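Local coordinates for ionotropic glutamate receptor bacterial homologue (Nostoc punctiforme, PDB 2PYY), which binds L-glutamate in the cleft of its ligand-binding core and probably serves as the glutamate sensor of a bacterial ionotropic receptor channel, at the interface of chains A and B and the interface of chains B and C. Sequence-based numbering; all coordinates share one arbitrary frame. Chains: chain A/B/C, Ionotropic glutamate receptor bacterial homologue.

Contact 1 and contact 2 join chain B to two different neighbours, and the centres of their C-alpha atoms lie about 27 Å apart. No residue is common to both. Contact 1 pairs strand 133-137 with its own copy in chain A; contact 2 sets helix 73-78 and the loop leading into it against helix 197-210 of chain C. Both interfaces are two-fold symmetric. In this bilobed family the first belongs to lobe 2 and the second to lobe 1. Pairing through lobe 1 is known in related glutamate receptors, and contact 2 may correspond to it, whereas contact 1 may reflect crystal packing.

Contact 1: the interface of chains A and B. Residues chain A 114, 134-135; chain B 114, 134-136, 151.
The peptide groups of A:Val134 and B:Glu136 meet edge to edge, N-H to C=O, where the 133-137 strands of the two chains run antiparallel; one face of this two-stranded join carries the leucines, the other the side chains of A:Val134 and B:Glu136. B:Glu136 N gives a hydrogen bond to A:Val134 O (3.0 Å), its nitrogen tilted 25° from the carbonyl plane. The return bond, from A:Val134 N to B:Glu136 O, is longer at 3.2 Å but straighter, 168° at the hydrogen. A:Leu135 and B:Leu135 pair opposite each other, close to the two-fold axis. With CG opposite the backbone N (chi1 174° in A:Leu135), each leucine reaches across to the valine of the partner's strand 114-118 and meets it at about a right angle. A:Leu135 CD1 touches B:Val114 CG1 at 3.5 Å; in the twin, B:Leu135 CD1 meets A:Val114 CG1 at 3.7 Å. The other methyl of A:Val114, CG2, receives the aliphatic CD of the extended B:Lys151 at 4.1 Å, a looser apolar contact. On the opposite face, A:Val134 and B:Glu136 lie side by side pointing the same way, with CG1 of the valine 4.1 Å from CB of the glutamate. Backbone bonds thus set the register while leucine and valine methyls pack over one face. The site joins two cores through lobe 2 strand edges, extending the sheet from one chain into the next, possibly only in the crystal.

Contact 2: the interface of chains B and C. Residues chain B 71-73, 76-77; chain C 201-202, 205.
B:Ala73 begins helix 73-78 after an extended stretch at B:Ile71 and B:Thr72, and its backbone lies against one side of helix 197-210 of chain C, at C:Gln202 and C:Leu205. C:Leu205 CB packs on B:Ala73 CA at 3.8 Å while the two leucine methyls spread to separate partners. C:Leu205 CD1 meets B:Glu76 CG at 3.6 Å, and C:Leu205 CD2 meets B:Ile71 CG2 at 3.9 Å, both side chains crossing the leucine at about a right angle. B:Glu76 bends at its second torsion (chi2 -70°), which carries its carboxylate carbon CD to 3.9 Å from CB of C:Asn201. The planes of the B:Glu76 carboxylate and the C:Asn201 amide are 87° apart. C:Gln202 bends too, in the opposite sense (chi2 64°), and lays its amide beside B:Ala73. As modelled, C:Gln202 NE2 lies 3.1 Å from B:Ala73 O in a weak hydrogen bond, but C:Gln202 OE1 lies 2.6 Å from that same acceptor, so the amide may be turned the other way and this bond is doubtful. The apolar contacts of C:Leu205 do not depend on how the amide is turned. A leucine replacing C:Gln202 would probably deprive the B:Ala73 carbonyl of a polar neighbour, whichever way that amide is turned. Helix 73-78 also carries a pocket arginine, B:Arg75, and follows pocket residue B:Ser70, which probably places the contact close to lobe 1's share of the glutamate site, with helix 197-210 on the outer surface of the neighbouring lobe 1.

Contact 1: the interface of chains A and B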
ATOM      1  N   VAL A 114      -0.240 -26.684  -6.225  1.00 21.74           N
ATOM      2  CA  VAL A 114      -0.896 -25.434  -6.584  1.00 18.36           C
ATOM      3  C   VAL A 114      -2.389 -25.713  -6.358  1.00 17.96           C
ATOM      4  O   VAL A 114      -2.945 -26.630  -6.965  1.00 18.57           O
ATOM      5  CB  VAL A 114      -0.640 -25.067  -8.070  1.00 18.40           C
ATOM      6  CG1 VAL A 114      -1.450 -23.830  -8.458  1.00 15.83           C
ATOM      7  CG2 VAL A 114       0.857 -24.803  -8.287  1.00 19.88           C
ATOM      8  N   VAL A 134      -1.442 -20.938  -3.590  1.00 15.33           N
ATOM      9  CA  VAL A 134      -2.828 -20.814  -4.001  1.00 17.52           C
ATOM     10  C   VAL A 134      -3.009 -19.894  -5.205  1.00 18.97           C
ATOM     11  O   VAL A 134      -2.519 -18.761  -5.222  1.00 19.04           O
ATOM     12  CB  VAL A 134      -3.710 -20.301  -2.824  1.00 15.90           C
ATOM     13  CG1 VAL A 134      -3.165 -18.977  -2.286  1.00 18.91           C
ATOM     14  CG2 VAL A 134      -5.155 -20.125  -3.269  1.00 18.85           C
ATOM     15  N   LEU A 135      -3.700 -20.409  -6.216  1.00 17.81           N
ATOM     16  CA  LEU A 135      -3.995 -19.648  -7.419  1.00 18.89           C
ATOM     17  C   LEU A 135      -5.332 -18.992  -7.106  1.00 18.22           C
ATOM     18  O   LEU A 135      -6.359 -19.663  -7.042  1.00 18.96           O
ATOM     19  CB  LEU A 135      -4.120 -20.588  -8.622  1.00 16.24           C
ATOM     20  CG  LEU A 135      -4.573 -19.979  -9.965  1.00 19.08           C
ATOM     21  CD1 LEU A 135      -3.595 -18.890 -10.403  1.00 17.44           C
ATOM     22  CD2 LEU A 135      -4.647 -21.081 -11.015  1.00 13.98           C
TER
ATOM     23  N   VAL B 114      -2.034 -15.304 -15.480  1.00 32.91           N
ATOM     24  CA  VAL B 114      -1.725 -15.746 -14.119  1.00 31.82           C
ATOM     25  C   VAL B 114      -0.368 -15.175 -13.703  1.00 30.10           C
ATOM     26  O   VAL B 114       0.657 -15.488 -14.311  1.00 30.48           O
ATOM     27  CB  VAL B 114      -1.640 -17.283 -14.023  1.00 31.67           C
ATOM     28  CG1 VAL B 114      -1.165 -17.687 -12.635  1.00 32.44           C
ATOM     29  CG2 VAL B 114      -3.008 -17.904 -14.315  1.00 32.19           C
ATOM     30  N   VAL B 134      -3.827 -14.452  -9.513  1.00 21.08           N
ATOM     31  CA  VAL B 134      -2.529 -14.455  -8.857  1.00 19.70           C
ATOM     32  C   VAL B 134      -2.193 -15.732  -8.102  1.00 18.91           C
ATOM     33  O   VAL B 134      -2.995 -16.261  -7.330  1.00 18.62           O
ATOM     34  CB  VAL B 134      -2.430 -13.265  -7.878  1.00 18.83           C
ATOM     35  CG1 VAL B 134      -3.617 -13.289  -6.921  1.00 18.73           C
ATOM     36  CG2 VAL B 134      -1.112 -13.328  -7.098  1.00 20.26           C
ATOM     37  N   LEU B 135      -0.974 -16.199  -8.336  1.00 19.38           N
ATOM     38  CA  LEU B 135      -0.441 -17.388  -7.699  1.00 20.05           C
ATOM     39  C   LEU B 135       0.399 -16.910  -6.522  1.00 20.90           C
ATOM     40  O   LEU B 135       1.571 -16.575  -6.677  1.00 18.89           O
ATOM     41  CB  LEU B 135       0.434 -18.156  -8.683  1.00 19.74           C
ATOM     42  CG  LEU B 135       1.088 -19.394  -8.108  1.00 21.41           C
ATOM     43  CD1 LEU B 135       0.027 -20.444  -7.816  1.00 21.37           C
ATOM     44  CD2 LEU B 135       2.117 -19.942  -9.089  1.00 21.77           C
ATOM     45  N   GLU B 136      -0.224 -16.858  -5.350  1.00 21.17           N
ATOM     46  CA  GLU B 136       0.446 -16.416  -4.140  1.00 20.44           C
ATOM     47  C   GLU B 136       1.218 -17.578  -3.518  1.00 20.26           C
ATOM     48  O   GLU B 136       0.627 -18.528  -2.977  1.00 19.17           O
ATOM     49  CB  GLU B 136      -0.577 -15.854  -3.145  1.00 21.98           C
ATOM     50  CG  GLU B 136      -1.255 -14.573  -3.624  1.00 24.80           C
ATOM     51  CD  GLU B 136      -2.138 -13.923  -2.564  1.00 26.79           C
ATOM     52  OE1 GLU B 136      -1.687 -13.780  -1.410  1.00 27.55           O
ATOM     53  OE2 GLU B 136      -3.280 -13.538  -2.887  1.00 28.68           O
ATOM     54  N   LYS B 151       4.086 -22.327 -14.751  1.00 39.78           N
ATOM     55  CA  LYS B 151       2.849 -22.383 -13.974  1.00 38.56           C
ATOM     56  C   LYS B 151       2.248 -20.986 -13.996  1.00 36.63           C
ATOM     57  O   LYS B 151       1.030 -20.808 -13.948  1.00 37.65           O
ATOM     58  CB  LYS B 151       3.131 -22.797 -12.526  1.00 38.76           C
ATOM     59  CG  LYS B 151       3.875 -24.107 -12.384  1.00 40.51           C
ATOM     60  CD  LYS B 151       4.024 -24.501 -10.921  1.00 42.58           C
ATOM     61  CE  LYS B 151       4.803 -25.802 -10.775  1.00 43.15           C
ATOM     62  NZ  LYS B 151       4.736 -26.348  -9.389  1.00 43.02           N
TER

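Contact 2: the interface of chains B and C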
ATOM      1  N   ILE B  71       5.114   0.923   2.729  1.00 12.24           N
ATOM      2  CA  ILE B  71       4.256   1.745   3.560  1.00 13.89           C
ATOM      3  C   ILE B  71       2.941   1.876   2.778  1.00 16.29           C
ATOM      4  O   ILE B  71       2.930   2.315   1.620  1.00 13.31           O
ATOM      5  CB  ILE B  71       4.880   3.148   3.756  1.00 16.79           C
ATOM      6  CG1 ILE B  71       6.237   3.000   4.467  1.00 15.23           C
ATOM      7  CG2 ILE B  71       3.931   4.058   4.564  1.00 16.23           C
ATOM      8  CD1 ILE B  71       6.964   4.297   4.674  1.00 16.45           C
ATOM      9  N   THR B  72       1.832   1.487   3.395  1.00 16.06           N
ATOM     10  CA  THR B  72       0.540   1.574   2.730  1.00 16.50           C
ATOM     11  C   THR B  72      -0.496   2.151   3.661  1.00 17.80           C
ATOM     12  O   THR B  72      -0.290   2.225   4.872  1.00 17.70           O
ATOM     13  CB  THR B  72       0.027   0.195   2.282  1.00 17.82           C
ATOM     14  OG1 THR B  72      -0.204  -0.622   3.431  1.00 16.61           O
ATOM     15  CG2 THR B  72       1.040  -0.490   1.381  1.00 19.24           C
ATOM     16  N   ALA B  73      -1.627   2.547   3.092  1.00 18.17           N
ATOM     17  CA  ALA B  73      -2.707   3.117   3.881  1.00 19.91           C
ATOM     18  C   ALA B  73      -3.237   2.123   4.906  1.00 21.14           C
ATOM     19  O   ALA B  73      -3.483   2.472   6.063  1.00 21.51           O
ATOM     20  CB  ALA B  73      -3.847   3.570   2.961  1.00 21.38           C
ATOM     21  N   GLU B  76      -0.705   1.594   7.658  1.00 20.22           N
ATOM     22  CA  GLU B  76      -0.595   2.825   8.425  1.00 23.24           C
ATOM     23  C   GLU B  76      -1.775   2.999   9.375  1.00 23.38           C
ATOM     24  O   GLU B  76      -1.677   3.687  10.394  1.00 23.59           O
ATOM     25  CB  GLU B  76      -0.518   4.014   7.475  1.00 24.92           C
ATOM     26  CG  GLU B  76       0.426   5.118   7.937  1.00 32.29           C
ATOM     27  CD  GLU B  76      -0.092   5.861   9.143  1.00 35.75           C
ATOM     28  OE1 GLU B  76      -1.294   6.209   9.140  1.00 36.42           O
ATOM     29  OE2 GLU B  76       0.701   6.112  10.085  1.00 38.29           O
ATOM     30  N   GLN B  77      -2.891   2.364   9.048  1.00 24.51           N
ATOM     31  CA  GLN B  77      -4.070   2.478   9.882  1.00 26.27           C
ATOM     32  C   GLN B  77      -3.875   1.861  11.263  1.00 25.60           C
ATOM     33  O   GLN B  77      -4.316   2.414  12.273  1.00 25.38           O
ATOM     34  CB  GLN B  77      -5.259   1.821   9.192  1.00 28.86           C
ATOM     35  CG  GLN B  77      -6.565   1.998   9.946  1.00 34.32           C
ATOM     36  CD  GLN B  77      -7.728   1.363   9.218  1.00 37.99           C
ATOM     37  OE1 GLN B  77      -8.128   1.823   8.143  1.00 40.18           O
ATOM     38  NE2 GLN B  77      -8.275   0.293   9.793  1.00 38.27           N
TER
ATOM     39  N   ASN C 201      -1.349  11.095   7.137  1.00 19.39           N
ATOM     40  CA  ASN C 201      -0.554  10.102   6.416  1.00 20.63           C
ATOM     41  C   ASN C 201      -1.467   9.119   5.688  1.00 19.98           C
ATOM     42  O   ASN C 201      -1.245   8.780   4.528  1.00 20.53           O
ATOM     43  CB  ASN C 201       0.351   9.340   7.393  1.00 18.29           C
ATOM     44  CG  ASN C 201       1.459  10.206   7.944  1.00 16.52           C
ATOM     45  OD1 ASN C 201       1.792  11.230   7.357  1.00 16.26           O
ATOM     46  ND2 ASN C 201       2.045   9.797   9.073  1.00 16.28           N
ATOM     47  N   GLN C 202      -2.482   8.660   6.408  1.00 22.85           N
ATOM     48  CA  GLN C 202      -3.481   7.731   5.896  1.00 25.78           C
ATOM     49  C   GLN C 202      -4.099   8.278   4.602  1.00 24.72           C
ATOM     50  O   GLN C 202      -4.142   7.588   3.592  1.00 24.63           O
ATOM     51  CB  GLN C 202      -4.564   7.547   6.960  1.00 28.20           C
ATOM     52  CG  GLN C 202      -5.680   6.599   6.602  1.00 33.62           C
ATOM     53  CD  GLN C 202      -5.200   5.181   6.426  1.00 35.98           C
ATOM     54  OE1 GLN C 202      -4.271   4.744   7.108  1.00 39.73           O
ATOM     55  NE2 GLN C 202      -5.839   4.445   5.519  1.00 36.68           N
ATOM     56  N   LEU C 205      -1.573   8.498   1.781  1.00 18.74           N
ATOM     57  CA  LEU C 205      -1.325   7.192   1.190  1.00 18.88           C
ATOM     58  C   LEU C 205      -2.477   6.816   0.244  1.00 19.40           C
ATOM     59  O   LEU C 205      -2.233   6.319  -0.857  1.00 18.15           O
ATOM     60  CB  LEU C 205      -1.097   6.130   2.285  1.00 17.95           C
ATOM     61  CG  LEU C 205       0.262   6.339   2.981  1.00 19.03           C
ATOM     62  CD1 LEU C 205       0.238   5.785   4.377  1.00 19.04           C
ATOM     63  CD2 LEU C 205       1.381   5.702   2.155  1.00 18.60           C
TER